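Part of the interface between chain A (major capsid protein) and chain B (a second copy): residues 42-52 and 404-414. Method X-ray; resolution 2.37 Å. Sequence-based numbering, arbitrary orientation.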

ATOM      1  N   SER A  42      -5.199 -41.435  44.630  1.00 57.97           N
ATOM      2  CA  SER A  42      -6.617 -41.658  44.368  1.00 60.09           C
ATOM      3  C   SER A  42      -6.926 -41.546  42.881  1.00 60.30           C
ATOM      4  O   SER A  42      -7.711 -42.335  42.343  1.00 60.91           O
ATOM      5  N   ASP A  43      -6.317 -40.574  42.203  1.00 60.22           N
ATOM      6  CA  ASP A  43      -6.553 -40.338  40.782  1.00 59.49           C
ATOM      7  C   ASP A  43      -5.303 -40.707  39.995  1.00 58.93           C
ATOM      8  O   ASP A  43      -4.321 -39.948  39.996  1.00 57.54           O
ATOM      9  N   PRO A  44      -5.280 -41.855  39.309  1.00 60.30           N
ATOM     10  CA  PRO A  44      -4.065 -42.270  38.596  1.00 61.36           C
ATOM     11  C   PRO A  44      -3.863 -41.589  37.253  1.00 62.20           C
ATOM     12  O   PRO A  44      -2.790 -41.756  36.656  1.00 62.87           O
ATOM     13  N   THR A  45      -4.845 -40.839  36.760  1.00 61.80           N
ATOM     14  CA  THR A  45      -4.712 -40.215  35.452  1.00 60.07           C
ATOM     15  C   THR A  45      -3.604 -39.164  35.482  1.00 58.00           C
ATOM     16  O   THR A  45      -3.498 -38.397  36.445  1.00 57.47           O
ATOM     17  N   PRO A  46      -2.766 -39.105  34.448  1.00 56.37           N
ATOM     18  CA  PRO A  46      -1.576 -38.248  34.498  1.00 55.43           C
ATOM     19  C   PRO A  46      -1.932 -36.770  34.555  1.00 54.95           C
ATOM     20  O   PRO A  46      -3.060 -36.346  34.296  1.00 55.61           O
ATOM     21  N   THR A  47      -0.924 -35.981  34.910  1.00 53.72           N
ATOM     22  CA  THR A  47      -1.009 -34.530  34.902  1.00 53.19           C
ATOM     23  C   THR A  47      -0.593 -34.005  33.532  1.00 52.75           C
ATOM     24  O   THR A  47       0.233 -34.610  32.843  1.00 52.85           O
ATOM     25  N   LEU A  48      -1.197 -32.883  33.129  1.00 52.64           N
ATOM     26  CA  LEU A  48      -0.784 -32.228  31.892  1.00 53.26           C
ATOM     27  C   LEU A  48       0.706 -31.918  31.891  1.00 55.25           C
ATOM     28  O   LEU A  48       1.348 -31.956  30.835  1.00 55.09           O
ATOM     29  N   VAL A  49       1.276 -31.616  33.062  1.00 57.23           N
ATOM     30  CA  VAL A  49       2.716 -31.394  33.156  1.00 57.31           C
ATOM     31  C   VAL A  49       3.479 -32.659  32.786  1.00 57.77           C
ATOM     32  O   VAL A  49       4.464 -32.610  32.039  1.00 58.37           O
ATOM     33  N   ASP A  50       3.037 -33.811  33.300  1.00 58.42           N
ATOM     34  CA  ASP A  50       3.708 -35.071  32.990  1.00 59.55           C
ATOM     35  C   ASP A  50       3.693 -35.354  31.493  1.00 57.53           C
ATOM     36  O   ASP A  50       4.677 -35.857  30.938  1.00 57.45           O
ATOM     37  N   ILE A  51       2.583 -35.040  30.823  1.00 54.41           N
ATOM     38  CA  ILE A  51       2.534 -35.186  29.372  1.00 52.10           C
ATOM     39  C   ILE A  51       3.495 -34.209  28.708  1.00 51.43           C
ATOM     40  O   ILE A  51       4.208 -34.563  27.761  1.00 51.35           O
ATOM     41  N   GLU A  52       3.545 -32.974  29.204  1.00 51.39           N
ATOM     42  CA  GLU A  52       4.318 -31.919  28.563  1.00 53.63           C
ATOM     43  C   GLU A  52       5.818 -32.026  28.806  1.00 55.41           C
ATOM     44  O   GLU A  52       6.573 -31.218  28.253  1.00 56.44           O
TER
ATOM     45  N   GLU B 404      -6.335 -41.169  24.350  1.00 52.47           N
ATOM     46  CA  GLU B 404      -5.619 -41.100  25.619  1.00 51.38           C
ATOM     47  C   GLU B 404      -5.439 -39.657  26.074  1.00 50.84           C
ATOM     48  O   GLU B 404      -5.681 -39.328  27.242  1.00 50.86           O
ATOM     49  N   ILE B 405      -5.013 -38.780  25.164  1.00 50.33           N
ATOM     50  CA  ILE B 405      -4.814 -37.380  25.525  1.00 49.27           C
ATOM     51  C   ILE B 405      -6.152 -36.672  25.707  1.00 51.70           C
ATOM     52  O   ILE B 405      -6.261 -35.733  26.506  1.00 52.76           O
ATOM     53  N   HIS B 406      -7.191 -37.114  24.994  1.00 52.68           N
ATOM     54  CA  HIS B 406      -8.503 -36.487  25.132  1.00 53.44           C
ATOM     55  C   HIS B 406      -9.032 -36.625  26.555  1.00 54.08           C
ATOM     56  O   HIS B 406      -9.395 -35.631  27.193  1.00 52.49           O
ATOM     57  N   ASP B 407      -9.076 -37.854  27.075  1.00 57.04           N
ATOM     58  CA  ASP B 407      -9.599 -38.057  28.422  1.00 58.96           C
ATOM     59  C   ASP B 407      -8.720 -37.402  29.482  1.00 55.35           C
ATOM     60  O   ASP B 407      -9.230 -36.962  30.516  1.00 55.56           O
ATOM     61  N   ILE B 408      -7.410 -37.320  29.246  1.00 51.84           N
ATOM     62  CA  ILE B 408      -6.526 -36.667  30.208  1.00 49.07           C
ATOM     63  C   ILE B 408      -6.779 -35.163  30.227  1.00 46.99           C
ATOM     64  O   ILE B 408      -6.885 -34.547  31.294  1.00 45.40           O
ATOM     65  N   TYR B 409      -6.884 -34.552  29.045  1.00 46.80           N
ATOM     66  CA  TYR B 409      -7.066 -33.107  28.958  1.00 46.32           C
ATOM     67  C   TYR B 409      -8.408 -32.682  29.540  1.00 45.24           C
ATOM     68  O   TYR B 409      -8.487 -31.709  30.300  1.00 44.76           O
ATOM     69  N   ILE B 410      -9.477 -33.402  29.194  1.00 45.25           N
ATOM     70  CA  ILE B 410     -10.807 -33.047  29.681  1.00 46.08           C
ATOM     71  C   ILE B 410     -10.890 -33.208  31.197  1.00 47.94           C
ATOM     72  O   ILE B 410     -11.628 -32.474  31.868  1.00 49.22           O
ATOM     73  N   LYS B 411     -10.115 -34.131  31.767  1.00 47.90           N
ATOM     74  CA  LYS B 411     -10.115 -34.358  33.208  1.00 49.19           C
ATOM     75  C   LYS B 411      -9.152 -33.453  33.969  1.00 49.26           C
ATOM     76  O   LYS B 411      -9.172 -33.463  35.204  1.00 51.21           O
ATOM     77  N   ARG B 412      -8.318 -32.672  33.280  1.00 47.22           N
ATOM     78  CA  ARG B 412      -7.266 -31.915  33.950  1.00 45.94           C
ATOM     79  C   ARG B 412      -7.191 -30.438  33.582  1.00 45.22           C
ATOM     80  O   ARG B 412      -6.636 -29.665  34.373  1.00 44.03           O
ATOM     81  N   ILE B 413      -7.715 -30.015  32.430  1.00 44.61           N
ATOM     82  CA  ILE B 413      -7.571 -28.613  32.043  1.00 44.89           C
ATOM     83  C   ILE B 413      -8.374 -27.707  32.969  1.00 46.61           C
ATOM     84  O   ILE B 413      -8.013 -26.541  33.175  1.00 47.24           O
ATOM     85  N   GLY B 414      -9.455 -28.217  33.554  1.00 46.85           N
ATOM     86  CA  GLY B 414     -10.263 -27.427  34.459  1.00 48.95           C
ATOM     87  C   GLY B 414     -11.138 -26.408  33.761  1.00 50.76           C
ATOM     88  O   GLY B 414     -12.360 -26.576  33.687  1.00 52.19           O
TER

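A recurring principle of subunit interfaces is that a helix presents a ridge of aliphatic side chains to its neighbour while a long polar residue at one end fastens the backbone alongside. This contact between two copies of a major capsid protein, burying 577 Å² between the stretches, illustrates both halves. The axes of helix 48-52 and helix 404-412 come no closer than 10.9 Å and run at 139°, so side chains must bridge the gap.

Ile B408 (chi1 m, chi2 t) supplies the central bump. Its CA-to-CB bond points sideways, but the extended rotamer carries CD1 of Ile B408 into a hollow lined by Pro A46 and Ile A51, 3.6 Å from CD of Pro A46 and 4.2 Å from CD1 of Ile A51. CG2 of Ile B408 lies 4.1 Å from CD2 of Leu A48. Ile A51 (m, m), directed toward chain B, also sets its CG2 3.8 Å from CD1 of Ile B405, whose own m, m conformation brings that tip nearer.

Leu A48 (m, t) is the reciprocal bump. It leaves its backbone sideways, yet its fork enters a pocket formed by Ile B408, Tyr B409, Arg B412 and Ile B413: CD2 of Leu A48 is 4.1 Å from CD1 of Tyr B409, its CD1 3.9 Å from CD1 of Ile B413, and its CG 3.9 Å from CB of Arg B412.

Beyond that CB, Arg B412 (chi1 m, chi2 off-well at -107°) runs along the loop, its CD 3.8 Å from CA of Thr A47. NE of Arg B412 donates a 3.0 Å hydrogen bond to O of Pro A46, and its NH2 makes a weak one, 3.4 Å, to O of Thr A45. NH2 of Arg B412 also forms a 3.0 Å salt bridge to OD1 of Asp A43 (t). OD2 of Asp A43 accepts a 2.8 Å hydrogen bond from OG1 of Thr A45 (p), bracing the acid within its own loop.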

ATOM      1  CB  SER A  42      -7.461 -40.664  45.165  1.00 61.60           C
ATOM      2  OG  SER A  42      -7.187 -40.752  46.552  1.00 64.36           O
ATOM      3  CB  ASP A  43      -6.934 -38.874  40.541  1.00 59.49           C
ATOM      4  CG  ASP A  43      -7.445 -38.623  39.136  1.00 60.16           C
ATOM      5  OD1 ASP A  43      -7.771 -37.457  38.826  1.00 60.26           O
ATOM      6  OD2 ASP A  43      -7.519 -39.583  38.340  1.00 60.25           O
ATOM      7  CB  PRO A  44      -4.276 -43.776  38.413  1.00 61.60           C
ATOM      8  CG  PRO A  44      -5.759 -43.912  38.299  1.00 61.35           C
ATOM      9  CD  PRO A  44      -6.349 -42.865  39.215  1.00 60.63           C
ATOM     10  CB  THR A  45      -6.031 -39.578  35.018  1.00 60.07           C
ATOM     11  OG1 THR A  45      -6.442 -38.611  35.993  1.00 61.30           O
ATOM     12  CG2 THR A  45      -7.110 -40.641  34.877  1.00 60.55           C
ATOM     13  CB  PRO A  46      -0.835 -38.587  33.199  1.00 55.29           C
ATOM     14  CG  PRO A  46      -1.387 -39.907  32.768  1.00 56.35           C
ATOM     15  CD  PRO A  46      -2.814 -39.912  33.218  1.00 56.54           C
ATOM     16  CB  THR A  47      -0.114 -33.938  35.999  1.00 52.64           C
ATOM     17  OG1 THR A  47      -0.543 -34.418  37.280  1.00 56.05           O
ATOM     18  CG2 THR A  47      -0.158 -32.414  36.002  1.00 51.26           C
ATOM     19  CB  LEU A  48      -1.594 -30.950  31.676  1.00 51.75           C
ATOM     20  CG  LEU A  48      -3.082 -31.149  31.378  1.00 51.82           C
ATOM     21  CD1 LEU A  48      -3.769 -29.812  31.141  1.00 52.85           C
ATOM     22  CD2 LEU A  48      -3.264 -32.070  30.182  1.00 51.21           C
ATOM     23  CB  VAL A  49       3.088 -30.899  34.566  1.00 57.31           C
ATOM     24  CG1 VAL A  49       4.600 -30.846  34.732  1.00 58.21           C
ATOM     25  CG2 VAL A  49       2.471 -29.535  34.827  1.00 55.08           C
ATOM     26  CB  ASP A  50       3.053 -36.220  33.756  1.00 63.66           C
ATOM     27  CG  ASP A  50       3.318 -36.151  35.246  1.00 68.05           C
ATOM     28  OD1 ASP A  50       4.416 -35.702  35.633  1.00 70.33           O
ATOM     29  OD2 ASP A  50       2.428 -36.548  36.029  1.00 70.83           O
ATOM     30  CB  ILE A  51       1.094 -34.995  28.863  1.00 49.87           C
ATOM     31  CG1 ILE A  51       0.158 -36.016  29.509  1.00 52.53           C
ATOM     32  CG2 ILE A  51       1.045 -35.116  27.349  1.00 46.41           C
ATOM     33  CD1 ILE A  51       0.537 -37.449  29.225  1.00 54.13           C
ATOM     34  CB  GLU A  52       3.811 -30.547  29.015  1.00 55.57           C
ATOM     35  CG  GLU A  52       2.460 -30.185  28.415  1.00 59.10           C
ATOM     36  CD  GLU A  52       2.116 -28.719  28.571  1.00 63.51           C
ATOM     37  OE1 GLU A  52       1.585 -28.338  29.637  1.00 65.53           O
ATOM     38  OE2 GLU A  52       2.382 -27.945  27.627  1.00 65.12           O
TER
ATOM     39  CB  GLU B 404      -4.264 -41.800  25.501  1.00 51.46           C
ATOM     40  CG  GLU B 404      -4.343 -43.290  25.202  1.00 54.57           C
ATOM     41  CD  GLU B 404      -4.513 -43.588  23.724  1.00 58.44           C
ATOM     42  OE1 GLU B 404      -4.481 -44.779  23.350  1.00 60.87           O
ATOM     43  OE2 GLU B 404      -4.674 -42.634  22.934  1.00 59.82           O
ATOM     44  CB  ILE B 405      -3.931 -36.687  24.469  1.00 45.54           C
ATOM     45  CG1 ILE B 405      -2.532 -37.302  24.472  1.00 45.60           C
ATOM     46  CG2 ILE B 405      -3.834 -35.194  24.730  1.00 42.41           C
ATOM     47  CD1 ILE B 405      -1.783 -37.097  25.772  1.00 45.28           C
ATOM     48  CB  HIS B 406      -9.488 -37.094  24.132  1.00 53.92           C
ATOM     49  CG  HIS B 406     -10.879 -36.550  24.254  1.00 54.21           C
ATOM     50  ND1 HIS B 406     -11.908 -37.258  24.837  1.00 54.50           N
ATOM     51  CD2 HIS B 406     -11.407 -35.362  23.876  1.00 53.24           C
ATOM     52  CE1 HIS B 406     -13.011 -36.532  24.809  1.00 53.16           C
ATOM     53  NE2 HIS B 406     -12.736 -35.377  24.232  1.00 52.54           N
ATOM     54  CB  ASP B 407      -9.760 -39.549  28.713  1.00 65.53           C
ATOM     55  CG  ASP B 407     -10.901 -40.173  27.932  1.00 73.39           C
ATOM     56  OD1 ASP B 407     -11.739 -39.423  27.392  1.00 79.04           O
ATOM     57  OD2 ASP B 407     -10.962 -41.419  27.871  1.00 76.24           O
ATOM     58  CB  ILE B 408      -5.055 -36.988  29.892  1.00 48.15           C
ATOM     59  CG1 ILE B 408      -4.754 -38.460  30.182  1.00 49.31           C
ATOM     60  CG2 ILE B 408      -4.125 -36.082  30.688  1.00 46.35           C
ATOM     61  CD1 ILE B 408      -3.363 -38.884  29.773  1.00 49.33           C
ATOM     62  CB  TYR B 409      -6.940 -32.659  27.500  1.00 44.78           C
ATOM     63  CG  TYR B 409      -6.959 -31.160  27.292  1.00 43.78           C
ATOM     64  CD1 TYR B 409      -5.793 -30.413  27.393  1.00 44.53           C
ATOM     65  CD2 TYR B 409      -8.138 -30.497  26.976  1.00 42.52           C
ATOM     66  CE1 TYR B 409      -5.802 -29.046  27.196  1.00 43.96           C
ATOM     67  CE2 TYR B 409      -8.157 -29.130  26.778  1.00 40.82           C
ATOM     68  CZ  TYR B 409      -6.986 -28.409  26.889  1.00 41.17           C
ATOM     69  OH  TYR B 409      -7.000 -27.048  26.691  1.00 38.46           O
ATOM     70  CB  ILE B 410     -11.874 -33.882  28.939  1.00 46.10           C
ATOM     71  CG1 ILE B 410     -12.289 -33.197  27.630  1.00 46.01           C
ATOM     72  CG2 ILE B 410     -13.103 -34.121  29.803  1.00 47.08           C
ATOM     73  CD1 ILE B 410     -11.212 -33.139  26.564  1.00 46.32           C
ATOM     74  CB  LYS B 411      -9.765 -35.820  33.516  1.00 51.18           C
ATOM     75  CG  LYS B 411     -10.852 -36.823  33.163  1.00 53.33           C
ATOM     76  CD  LYS B 411     -10.336 -38.251  33.287  1.00 55.71           C
ATOM     77  CE  LYS B 411     -11.342 -39.258  32.749  1.00 57.30           C
ATOM     78  NZ  LYS B 411     -10.791 -40.643  32.740  1.00 58.54           N
ATOM     79  CB  ARG B 412      -5.894 -32.552  33.677  1.00 46.24           C
ATOM     80  CG  ARG B 412      -5.675 -33.876  34.391  1.00 46.40           C
ATOM     81  CD  ARG B 412      -4.701 -33.725  35.548  1.00 44.91           C
ATOM     82  NE  ARG B 412      -4.684 -34.907  36.406  1.00 43.83           N
ATOM     83  CZ  ARG B 412      -5.256 -34.967  37.605  1.00 45.02           C
ATOM     84  NH1 ARG B 412      -5.887 -33.908  38.095  1.00 46.37           N
ATOM     85  NH2 ARG B 412      -5.192 -36.083  38.317  1.00 44.88           N
ATOM     86  CB  ILE B 413      -7.969 -28.414  30.568  1.00 43.13           C
ATOM     87  CG1 ILE B 413      -7.534 -27.031  30.076  1.00 42.42           C
ATOM     88  CG2 ILE B 413      -9.468 -28.595  30.379  1.00 42.07           C
ATOM     89  CD1 ILE B 413      -6.035 -26.824  30.076  1.00 42.04           C
TER